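Local coordinates for protein peptidase, M20/M25/M40 family (Staphylococcus aureus, PDB 4EWT) that is a putative M20-family amidohydrolase that probably removes acyl groups from N-acylated amino acids with the help of two bound manganese ions, at residues P178-T183 and Y297-N302. Numbering follows the deposited sequence.
Sequences PGYVQT and YPALYN
Tyr301 turns the edge of its ring onto the face of Tyr180, with CD1 over the ring centre and the two planes at 66°, a T-shaped pair. CG of Tyr301 stands anti to its backbone N (chi1 -174°), and across the ladder its CE1 lies 3.5 Å from CA of Gly179. Beyond the aromatic pair, Ala299 CB meets Tyr180 CD1 at 3.6 Å. Snugly packed as they are, both tyrosines remain partly exposed, making this the more open side of the short antiparallel ladder.

The face that carries Leu300, Gln182 and Asn302 is buried instead, closed off by strand 344-350 and helix 335-341. From the edge of this face Val181 CG1, set between its backbone N and carbonyl carbon (chi1 61°), touches Leu300 CD2 at 3.8 Å and Asn302 ND2 at 3.6 Å. The amide of Asn302 is fixed by bonds from ND2 to Arg177 O and to OD1 from Phe346 N, while Leu300 packs against helix 335-341 and Phe346. Gln182 CB lies against Leu300 CB, and its carboxamide bonds to Tyr348 OH and Pro331 O. The side chain of Gln182 comes within about 7 Å of a manganese ion.

Between the faces, Gly179 and Asn302 exchange two backbone bonds, of which Gly179 N to Asn302 O is 2.6 Å. The next pair is shared unequally: Val181 N donates to Leu300 O at 2.8 Å, nearly along the C=O axis, whereas Leu300 N turns to Gln182 O. Two residues thus stand opposite one, as in a classic beta bulge, and past it a water bridges Thr183 O and Pro298 O. The bulged ladder, beside the dimanganese site, is consistent with the paired connections between the catalytic and second domains of the M20 peptidase fold, and is probably part of their hinge.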
ATOM      1  N   PRO A 178     -13.852  -6.135 -36.574  1.00 36.09           N
ATOM      2  CA  PRO A 178     -13.286  -4.869 -37.055  1.00 35.43           C
ATOM      3  C   PRO A 178     -12.729  -4.065 -35.888  1.00 33.80           C
ATOM      4  O   PRO A 178     -13.057  -4.343 -34.731  1.00 33.05           O
ATOM      5  CB  PRO A 178     -14.492  -4.143 -37.667  1.00 36.40           C
ATOM      6  CG  PRO A 178     -15.675  -4.683 -36.927  1.00 36.53           C
ATOM      7  CD  PRO A 178     -15.333  -6.124 -36.597  1.00 37.01           C
ATOM      8  N   GLY A 179     -11.887  -3.082 -36.189  1.00 32.94           N
ATOM      9  CA  GLY A 179     -11.296  -2.247 -35.157  1.00 30.90           C
ATOM     10  C   GLY A 179     -10.188  -2.986 -34.426  1.00 29.71           C
ATOM     11  O   GLY A 179      -9.636  -3.967 -34.943  1.00 28.97           O
ATOM     12  N   TYR A 180      -9.887  -2.523 -33.211  1.00 27.89           N
ATOM     13  CA  TYR A 180      -8.808  -3.090 -32.399  1.00 26.83           C
ATOM     14  C   TYR A 180      -9.096  -4.519 -31.947  1.00 26.54           C
ATOM     15  O   TYR A 180     -10.099  -4.783 -31.287  1.00 26.39           O
ATOM     16  CB  TYR A 180      -8.554  -2.215 -31.181  1.00 25.77           C
ATOM     17  CG  TYR A 180      -7.895  -0.890 -31.478  1.00 25.47           C
ATOM     18  CD1 TYR A 180      -6.530  -0.814 -31.755  1.00 26.35           C
ATOM     19  CD2 TYR A 180      -8.631   0.289 -31.464  1.00 25.92           C
ATOM     20  CE1 TYR A 180      -5.914   0.417 -32.011  1.00 25.91           C
ATOM     21  CE2 TYR A 180      -8.026   1.516 -31.709  1.00 26.44           C
ATOM     22  CZ  TYR A 180      -6.670   1.569 -31.973  1.00 27.17           C
ATOM     23  OH  TYR A 180      -6.076   2.782 -32.213  1.00 31.52           O
ATOM     24  N   VAL A 181      -8.198  -5.435 -32.288  1.00 26.16           N
ATOM     25  CA  VAL A 181      -8.486  -6.859 -32.112  1.00 26.08           C
ATOM     26  C   VAL A 181      -7.423  -7.593 -31.272  1.00 25.43           C
ATOM     27  O   VAL A 181      -7.709  -8.643 -30.695  1.00 25.67           O
ATOM     28  CB  VAL A 181      -8.744  -7.554 -33.483  1.00 27.10           C
ATOM     29  CG1 VAL A 181      -7.508  -7.465 -34.394  1.00 25.54           C
ATOM     30  CG2 VAL A 181      -9.192  -9.002 -33.294  1.00 27.34           C
ATOM     31  N   GLN A 182      -6.210  -7.042 -31.222  1.00 24.67           N
ATOM     32  CA  GLN A 182      -5.130  -7.565 -30.369  1.00 23.79           C
ATOM     33  C   GLN A 182      -4.347  -6.419 -29.749  1.00 22.46           C
ATOM     34  O   GLN A 182      -4.210  -5.364 -30.350  1.00 22.11           O
ATOM     35  CB  GLN A 182      -4.225  -8.542 -31.136  1.00 24.54           C
ATOM     36  CG  GLN A 182      -4.959  -9.853 -31.383  1.00 27.00           C
ATOM     37  CD  GLN A 182      -4.135 -10.986 -31.949  1.00 29.12           C
ATOM     38  OE1 GLN A 182      -4.599 -11.687 -32.837  1.00 31.34           O
ATOM     39  NE2 GLN A 182      -2.943 -11.207 -31.414  1.00 29.31           N
ATOM     40  N   THR A 183      -3.858  -6.638 -28.533  1.00 21.10           N
ATOM     41  CA  THR A 183      -3.288  -5.581 -27.710  1.00 19.92           C
ATOM     42  C   THR A 183      -1.920  -5.184 -28.222  1.00 19.94           C
ATOM     43  O   THR A 183      -1.213  -5.993 -28.803  1.00 20.17           O
ATOM     44  CB  THR A 183      -3.122  -6.024 -26.224  1.00 19.13           C
ATOM     45  OG1 THR A 183      -2.235  -7.145 -26.153  1.00 20.13           O
ATOM     46  CG2 THR A 183      -4.443  -6.409 -25.619  1.00 18.01           C
ATOM     47  N   TYR A 297       5.245  -3.586 -29.995  1.00 24.17           N
ATOM     48  CA  TYR A 297       4.218  -3.762 -31.022  1.00 23.95           C
ATOM     49  C   TYR A 297       3.011  -2.856 -30.757  1.00 22.91           C
ATOM     50  O   TYR A 297       2.582  -2.714 -29.613  1.00 21.84           O
ATOM     51  CB  TYR A 297       3.772  -5.232 -31.163  1.00 24.31           C
ATOM     52  CG  TYR A 297       4.859  -6.250 -31.506  1.00 25.05           C
ATOM     53  CD1 TYR A 297       6.142  -5.851 -31.899  1.00 27.13           C
ATOM     54  CD2 TYR A 297       4.591  -7.621 -31.459  1.00 25.09           C
ATOM     55  CE1 TYR A 297       7.129  -6.790 -32.214  1.00 28.78           C
ATOM     56  CE2 TYR A 297       5.571  -8.569 -31.767  1.00 27.49           C
ATOM     57  CZ  TYR A 297       6.835  -8.151 -32.145  1.00 29.82           C
ATOM     58  OH  TYR A 297       7.811  -9.083 -32.453  1.00 30.87           O
ATOM     59  N   PRO A 298       2.481  -2.205 -31.808  1.00 22.84           N
ATOM     60  CA  PRO A 298       1.228  -1.469 -31.613  1.00 22.24           C
ATOM     61  C   PRO A 298       0.044  -2.436 -31.500  1.00 21.94           C
ATOM     62  O   PRO A 298       0.171  -3.614 -31.860  1.00 22.05           O
ATOM     63  CB  PRO A 298       1.112  -0.615 -32.891  1.00 23.47           C
ATOM     64  CG  PRO A 298       1.948  -1.325 -33.915  1.00 23.95           C
ATOM     65  CD  PRO A 298       3.067  -1.982 -33.143  1.00 23.86           C
ATOM     66  N   ALA A 299      -1.084  -1.956 -30.984  1.00 21.27           N
ATOM     67  CA  ALA A 299      -2.335  -2.711 -31.038  1.00 21.06           C
ATOM     68  C   ALA A 299      -2.729  -3.016 -32.484  1.00 22.25           C
ATOM     69  O   ALA A 299      -2.501  -2.208 -33.388  1.00 22.74           O
ATOM     70  CB  ALA A 299      -3.443  -1.944 -30.343  1.00 20.76           C
ATOM     71  N   LEU A 300      -3.322  -4.184 -32.704  1.00 22.24           N
ATOM     72  CA  LEU A 300      -3.683  -4.589 -34.053  1.00 22.84           C
ATOM     73  C   LEU A 300      -5.060  -4.035 -34.381  1.00 23.26           C
ATOM     74  O   LEU A 300      -6.060  -4.397 -33.746  1.00 22.76           O
ATOM     75  CB  LEU A 300      -3.674  -6.104 -34.179  1.00 22.83           C
ATOM     76  CG  LEU A 300      -3.423  -6.700 -35.558  1.00 24.12           C
ATOM     77  CD1 LEU A 300      -3.251  -8.199 -35.374  1.00 22.97           C
ATOM     78  CD2 LEU A 300      -4.542  -6.395 -36.533  1.00 23.67           C
ATOM     79  N   TYR A 301      -5.094  -3.143 -35.360  1.00 23.49           N
ATOM     80  CA  TYR A 301      -6.325  -2.487 -35.758  1.00 25.05           C
ATOM     81  C   TYR A 301      -6.841  -3.080 -37.066  1.00 25.87           C
ATOM     82  O   TYR A 301      -6.232  -2.903 -38.116  1.00 26.60           O
ATOM     83  CB  TYR A 301      -6.091  -0.974 -35.904  1.00 25.40           C
ATOM     84  CG  TYR A 301      -7.362  -0.217 -36.170  1.00 28.04           C
ATOM     85  CD1 TYR A 301      -8.293  -0.016 -35.144  1.00 28.72           C
ATOM     86  CD2 TYR A 301      -7.647   0.291 -37.436  1.00 29.27           C
ATOM     87  CE1 TYR A 301      -9.464   0.672 -35.368  1.00 30.54           C
ATOM     88  CE2 TYR A 301      -8.829   0.984 -37.673  1.00 32.21           C
ATOM     89  CZ  TYR A 301      -9.735   1.164 -36.627  1.00 31.43           C
ATOM     90  OH  TYR A 301     -10.911   1.842 -36.825  1.00 32.81           O
ATOM     91  N   ASN A 302      -7.945  -3.812 -36.993  1.00 26.29           N
ATOM     92  CA  ASN A 302      -8.591  -4.304 -38.189  1.00 28.09           C
ATOM     93  C   ASN A 302      -9.406  -3.190 -38.825  1.00 29.66           C
ATOM     94  O   ASN A 302     -10.399  -2.736 -38.250  1.00 30.19           O
ATOM     95  CB  ASN A 302      -9.463  -5.521 -37.892  1.00 27.66           C
ATOM     96  CG  ASN A 302      -8.677  -6.819 -37.902  1.00 27.62           C
ATOM     97  OD1 ASN A 302      -7.517  -6.861 -38.306  1.00 26.86           O
ATOM     98  ND2 ASN A 302      -9.307  -7.884 -37.451  1.00 27.16           N
TER
HETATM   99  O   HOH W   1      -0.637  -6.450 -31.674  1.00  8.40           O